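Local atomic coordinates of PipY (Synechococcus elongatus, PDB entry 5NLC), a protein that binds pyridoxal 5'-phosphate, the active form of vitamin B6, and is probably involved in the homeostasis of that cofactor. Residues Gly150-Ala155 with Trp208-Thr213; Ala166-Ala171 with Ser195-Leu200. All coordinates share one frame; numbering follows the deposited sequence.

Contact 1 (Gly150-Ala155 with Trp208-Thr213)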
loop_
_atom_site.group_PDB
_atom_site.type_symbol
_atom_site.label_atom_id
_atom_site.label_comp_id
_atom_site.label_asym_id
_atom_site.label_seq_id
_atom_site.Cartn_x
_atom_site.Cartn_y
_atom_site.Cartn_z
ATOM N N GLY A 150 8.154 4.516 -0.259
ATOM C CA GLY A 150 8.627 3.120 -0.525
ATOM C C GLY A 150 8.131 2.468 -1.769
ATOM O O GLY A 150 7.715 3.139 -2.649
ATOM N N LEU A 151 8.225 1.103 -1.816
ATOM C CA LEU A 151 7.872 0.319 -2.956
ATOM C C LEU A 151 6.757 -0.632 -2.580
ATOM O O LEU A 151 6.728 -1.073 -1.418
ATOM C CB LEU A 151 9.050 -0.550 -3.449
ATOM C CG LEU A 151 10.292 0.144 -3.899
ATOM C CD1 LEU A 151 11.178 -0.921 -4.565
ATOM C CD2 LEU A 151 9.968 1.270 -4.862
ATOM N N MET A 152 5.856 -0.879 -3.533
ATOM C CA MET A 152 4.884 -1.942 -3.447
ATOM C C MET A 152 5.242 -3.021 -4.494
ATOM O O MET A 152 5.455 -2.726 -5.624
ATOM C CB MET A 152 3.466 -1.453 -3.685
ATOM C CG MET A 152 2.388 -2.537 -3.534
ATOM S SD MET A 152 0.726 -2.042 -3.964
ATOM C CE MET A 152 -0.192 -3.063 -2.831
ATOM N N VAL A 153 5.291 -4.287 -4.068
ATOM C CA VAL A 153 5.493 -5.398 -4.983
ATOM C C VAL A 153 4.415 -6.456 -4.783
ATOM O O VAL A 153 4.159 -6.841 -3.631
ATOM C CB VAL A 153 6.893 -5.958 -4.709
ATOM C CG1 VAL A 153 7.095 -7.252 -5.357
ATOM C CG2 VAL A 153 7.913 -4.980 -5.256
ATOM N N ILE A 154 3.744 -6.869 -5.868
ATOM C CA ILE A 154 2.679 -7.846 -5.800
ATOM C C ILE A 154 3.120 -9.007 -6.682
ATOM O O ILE A 154 3.451 -8.810 -7.861
ATOM C CB ILE A 154 1.340 -7.300 -6.336
ATOM C CG1 ILE A 154 1.003 -5.948 -5.652
ATOM C CG2 ILE A 154 0.296 -8.394 -6.278
ATOM C CD1 ILE A 154 -0.293 -5.345 -6.144
ATOM N N ALA A 155 3.127 -10.204 -6.121
ATOM C CA ALA A 155 3.532 -11.374 -6.906
ATOM C C ALA A 155 2.458 -11.690 -7.934
ATOM O O ALA A 155 1.254 -11.534 -7.624
ATOM C CB ALA A 155 3.738 -12.559 -5.979
ATOM N N TRP A 208 4.512 -3.164 5.435
ATOM C CA TRP A 208 3.062 -3.081 5.361
ATOM C C TRP A 208 2.599 -4.388 4.760
ATOM O O TRP A 208 3.022 -4.674 3.655
ATOM C CB TRP A 208 2.601 -1.980 4.395
ATOM C CG TRP A 208 2.803 -0.579 4.818
ATOM C CD1 TRP A 208 3.611 0.321 4.191
ATOM C CD2 TRP A 208 2.076 0.173 5.827
ATOM N NE1 TRP A 208 3.441 1.577 4.738
ATOM C CE2 TRP A 208 2.553 1.506 5.783
ATOM C CE3 TRP A 208 1.111 -0.144 6.762
ATOM C CZ2 TRP A 208 2.103 2.493 6.671
ATOM C CZ3 TRP A 208 0.621 0.865 7.641
ATOM C CH2 TRP A 208 1.149 2.137 7.612
ATOM N N ILE A 209 1.762 -5.163 5.456
ATOM C CA ILE A 209 1.112 -6.306 4.860
ATOM C C ILE A 209 -0.415 -6.102 4.782
ATOM O O ILE A 209 -0.962 -5.293 5.514
ATOM C CB ILE A 209 1.428 -7.633 5.591
ATOM C CG1 ILE A 209 0.932 -7.614 7.040
ATOM C CG2 ILE A 209 2.935 -7.864 5.553
ATOM C CD1 ILE A 209 1.037 -8.926 7.744
ATOM N N ARG A 210 -1.064 -6.884 3.950
ATOM C CA ARG A 210 -2.500 -6.706 3.584
ATOM C C ARG A 210 -3.242 -7.955 3.924
ATOM O O ARG A 210 -3.021 -8.979 3.274
ATOM C CB ARG A 210 -2.715 -6.486 2.045
ATOM C CG ARG A 210 -1.877 -5.442 1.456
ATOM C CD ARG A 210 -2.070 -5.146 -0.042
ATOM N NE ARG A 210 -1.739 -6.183 -1.022
ATOM C CZ ARG A 210 -0.507 -6.538 -1.368
ATOM N NH1 ARG A 210 0.564 -6.016 -0.758
ATOM N NH2 ARG A 210 -0.337 -7.428 -2.325
ATOM N N VAL A 211 -4.153 -7.900 4.891
ATOM C CA VAL A 211 -4.896 -9.091 5.279
ATOM C C VAL A 211 -6.382 -8.773 5.402
ATOM O O VAL A 211 -6.736 -7.697 5.845
ATOM C CB VAL A 211 -4.367 -9.642 6.619
ATOM C CG1 VAL A 211 -2.930 -10.117 6.497
ATOM C CG2 VAL A 211 -4.367 -8.535 7.659
ATOM N N GLY A 212 -7.224 -9.705 4.960
ATOM C CA GLY A 212 -8.640 -9.444 4.809
ATOM C C GLY A 212 -9.422 -10.386 5.698
ATOM O O GLY A 212 -9.657 -10.120 6.869
ATOM N N THR A 213 -9.705 -11.554 5.133
ATOM C CA THR A 213 -10.443 -12.599 5.823
ATOM C C THR A 213 -9.813 -13.120 7.117
ATOM O O THR A 213 -10.539 -13.328 8.121
ATOM C CB THR A 213 -10.735 -13.692 4.785
ATOM O OG1 THR A 213 -11.686 -13.127 3.863
ATOM C CG2 THR A 213 -11.313 -14.972 5.402
HETATM O O HOH W 1 2.426 -8.423 -2.238
#
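Strand 147-152, carrying M152 near its C-terminal end, and strand 208-211, carrying R210, face each other without any main-chain hydrogen bond between them. The nearest CA atoms, those of M152 and W208, are 9.1 Å apart, and further on the CA atoms of I154 and R210 stand 10.8 Å apart. That spacing is far too wide for neighbouring strands, so side chains and a water do the bridging. R210 reaches across: CG lies anti to its carbonyl carbon (chi1 -51°), and a bend at chi3 (-65°) turns the guanidinium toward 150-155. M152 answers with a chain extended through chi1 and chi2, then bent at chi3, which lays its methyl over one face of the guanidinium; CE sits 3.7 Å from R210 NH1, above the plane and displaced toward the rim. I154 crosses the arginine at about a right angle, and its CG1 lies 3.9 Å from R210 NH2. The polar link is indirect. One water donates to V153 O at 2.7 Å and accepts from R210 NH2 at 2.9 Å, tying the arginine to the backbone just past M152. Together the methyl on one face and the water at NH2 should restrict how the guanidinium turns. Elsewhere around it, L70 and M194 touch the same side chain, while V24 meets it from the adjacent strand 20-24. Across the sheet, strand 208-211 pairs with 20-24, and 147-152 lies between 112-116 and 189-191. The contact thus spans the C-terminal mouth of the modified TIM barrel of fold type III PLP proteins, where R210, G212 and T213 bind pyridoxal 5'-phosphate in the cofactor-bound protein; here the cofactor is absent.

Contact 2 (Ala166-Ala171 with Ser195-Leu200); sequences ALFAQA and SSDWPL
F168 projects from helix 161-181 toward the start of helix 198-203, and its ring enters the angle between D197 and L200. With CG anti to the carbonyl carbon (chi1 -67°), the phenyl leaves the helix pointing at the other segment, and one flank of the ring, CD2-CE2-CZ, does the touching, CZ and CE2 on D197 and CD2 on L200. CZ comes within 3.4 Å of D197 OD2, the nearer carboxylate oxygen. The carboxylate meets the rim, where the ring hydrogens carry slight positive charge, and not the pi face: its CG lies in the ring plane and the group stands across it, the two planes 84° apart. D197 gets there by an uncommon first torsion, chi1 70°, which sets CG between the backbone N and the carbonyl carbon. A hydrogen bond from the backbone N of M194 to OD1 helps fix the group's rotation. The backbone takes part as well, D197 O lying 3.8 Å from F168 CE2. D197 occupies the N-cap position of helix 198-203, but its side chain makes no capping bond; separately, L200 N gives a weak bond to D197 O. The contact joins two successive helices in the outer layer of the alpha/beta barrel. S195, two residues before D197, binds pyridoxal 5'-phosphate in the cofactor-bound protein. On the apolar side F168 CD2 lies 3.9 Å from L200 C and 4.1 Å from L200 CB, and the leucine chain crosses the phenyl at about a right angle. T164, one turn before F168, touches both D197 and L200.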
loop_
_atom_site.group_PDB
_atom_site.type_symbol
_atom_site.label_atom_id
_atom_site.label_comp_id
_atom_site.label_asym_id
_atom_site.label_seq_id
_atom_site.Cartn_x
_atom_site.Cartn_y
_atom_site.Cartn_z
ATOM N N ALA A 166 11.922 -15.147 -3.463
ATOM C CA ALA A 166 13.001 -14.513 -4.223
ATOM C C ALA A 166 12.568 -13.104 -4.655
ATOM O O ALA A 166 13.365 -12.128 -4.598
ATOM C CB ALA A 166 13.446 -15.383 -5.393
ATOM N N LEU A 167 11.302 -12.971 -5.033
ATOM C CA LEU A 167 10.757 -11.678 -5.446
ATOM C C LEU A 167 10.783 -10.648 -4.342
ATOM O O LEU A 167 11.186 -9.505 -4.634
ATOM C CB LEU A 167 9.326 -11.810 -6.038
ATOM C CG LEU A 167 8.589 -10.504 -6.374
ATOM C CD1 LEU A 167 9.130 -9.787 -7.601
ATOM C CD2 LEU A 167 7.135 -10.829 -6.575
ATOM N N PHE A 168 10.345 -11.052 -3.123
ATOM C CA PHE A 168 10.291 -10.166 -2.004
ATOM C C PHE A 168 11.693 -9.748 -1.559
ATOM O O PHE A 168 11.912 -8.581 -1.188
ATOM C CB PHE A 168 9.479 -10.737 -0.869
ATOM C CG PHE A 168 7.983 -10.887 -1.172
ATOM C CD1 PHE A 168 7.301 -10.074 -2.078
ATOM C CD2 PHE A 168 7.270 -11.833 -0.443
ATOM C CE1 PHE A 168 5.914 -10.237 -2.256
ATOM C CE2 PHE A 168 5.930 -12.003 -0.603
ATOM C CZ PHE A 168 5.244 -11.196 -1.532
ATOM N N ALA A 169 12.648 -10.662 -1.709
ATOM C CA ALA A 169 14.057 -10.334 -1.416
ATOM C C ALA A 169 14.624 -9.329 -2.416
ATOM O O ALA A 169 15.340 -8.377 -2.056
ATOM C CB ALA A 169 14.871 -11.631 -1.387
ATOM N N GLN A 170 14.283 -9.547 -3.671
ATOM C CA GLN A 170 14.689 -8.653 -4.751
ATOM C C GLN A 170 14.112 -7.303 -4.550
ATOM O O GLN A 170 14.818 -6.340 -4.805
ATOM C CB GLN A 170 14.316 -9.203 -6.096
ATOM C CG GLN A 170 14.827 -8.431 -7.313
ATOM C CD GLN A 170 14.175 -8.893 -8.607
ATOM O OE1 GLN A 170 13.193 -9.705 -8.607
ATOM N NE2 GLN A 170 14.658 -8.358 -9.712
ATOM N N ALA A 171 12.857 -7.200 -4.125
ATOM C CA ALA A 171 12.267 -5.907 -3.770
ATOM C C ALA A 171 13.014 -5.200 -2.680
ATOM O O ALA A 171 13.335 -4.048 -2.829
ATOM C CB ALA A 171 10.827 -6.077 -3.372
ATOM N N SER A 195 -2.822 -12.081 1.534
ATOM C CA SER A 195 -3.451 -13.080 2.411
ATOM C C SER A 195 -2.708 -14.396 2.474
ATOM O O SER A 195 -2.546 -14.931 3.537
ATOM C CB SER A 195 -4.920 -13.321 1.974
ATOM O OG SER A 195 -4.881 -13.675 0.589
ATOM N N SER A 196 -2.187 -14.887 1.367
ATOM C CA SER A 196 -1.519 -16.188 1.386
ATOM C C SER A 196 0.014 -16.125 1.460
ATOM O O SER A 196 0.624 -17.121 1.699
ATOM C CB SER A 196 -1.890 -16.945 0.141
ATOM O OG SER A 196 -1.747 -16.102 -0.976
ATOM N N ASP A 197 0.627 -14.968 1.222
ATOM C CA ASP A 197 2.078 -14.921 1.171
ATOM C C ASP A 197 2.724 -13.959 2.151
ATOM O O ASP A 197 3.977 -13.807 2.140
ATOM C CB ASP A 197 2.579 -14.725 -0.245
ATOM C CG ASP A 197 2.304 -13.350 -0.813
ATOM O OD1 ASP A 197 1.984 -12.420 -0.021
ATOM O OD2 ASP A 197 2.507 -13.197 -2.067
ATOM N N TRP A 198 1.943 -13.387 3.065
ATOM C CA TRP A 198 2.525 -12.388 3.985
ATOM C C TRP A 198 3.647 -12.946 4.913
ATOM O O TRP A 198 4.534 -12.225 5.233
ATOM C CB TRP A 198 1.473 -11.591 4.805
ATOM C CG TRP A 198 0.710 -12.396 5.817
ATOM C CD1 TRP A 198 -0.580 -12.875 5.694
ATOM C CD2 TRP A 198 1.142 -12.769 7.103
ATOM N NE1 TRP A 198 -0.957 -13.558 6.810
ATOM C CE2 TRP A 198 0.091 -13.546 7.691
ATOM C CE3 TRP A 198 2.337 -12.611 7.808
ATOM C CZ2 TRP A 198 0.186 -14.066 8.974
ATOM C CZ3 TRP A 198 2.424 -13.130 9.091
ATOM C CH2 TRP A 198 1.375 -13.895 9.645
ATOM N N PRO A 199 3.594 -14.220 5.316
ATOM C CA PRO A 199 4.759 -14.680 6.122
ATOM C C PRO A 199 6.084 -14.607 5.324
ATOM O O PRO A 199 7.125 -14.272 5.878
ATOM C CB PRO A 199 4.366 -16.108 6.513
ATOM C CG PRO A 199 2.848 -16.103 6.468
ATOM C CD PRO A 199 2.515 -15.223 5.299
ATOM N N LEU A 200 6.056 -14.878 4.024
ATOM C CA LEU A 200 7.280 -14.778 3.199
ATOM C C LEU A 200 7.709 -13.308 3.131
ATOM O O LEU A 200 8.923 -12.985 3.185
ATOM C CB LEU A 200 7.072 -15.293 1.803
ATOM C CG LEU A 200 6.667 -16.759 1.668
ATOM C CD1 LEU A 200 6.445 -17.086 0.196
ATOM C CD2 LEU A 200 7.652 -17.694 2.288
#

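In the fold
Contact 2 is nested along the chain inside the loop closed by contact 1: strand 147-152 leads into helix 161-181, and helix 198-203 into strand 208-211. Their centres are about 9 Å apart, contact 1 nearer the centre of the chain and contact 2 further out. The two layers touch directly, V153 CG2 lying 3.6 Å from A171 CB and V211 CG1 3.7 Å from W198 CD1. V153 thus packs on helix 161-181, and V211 of strand 208-211 on W198 of helix 198-203. Between them the contacts contain four residues that bind pyridoxal phosphate in the cofactor-bound protein, R210, G212, T213 and S195, so this sector helps build the cofactor site.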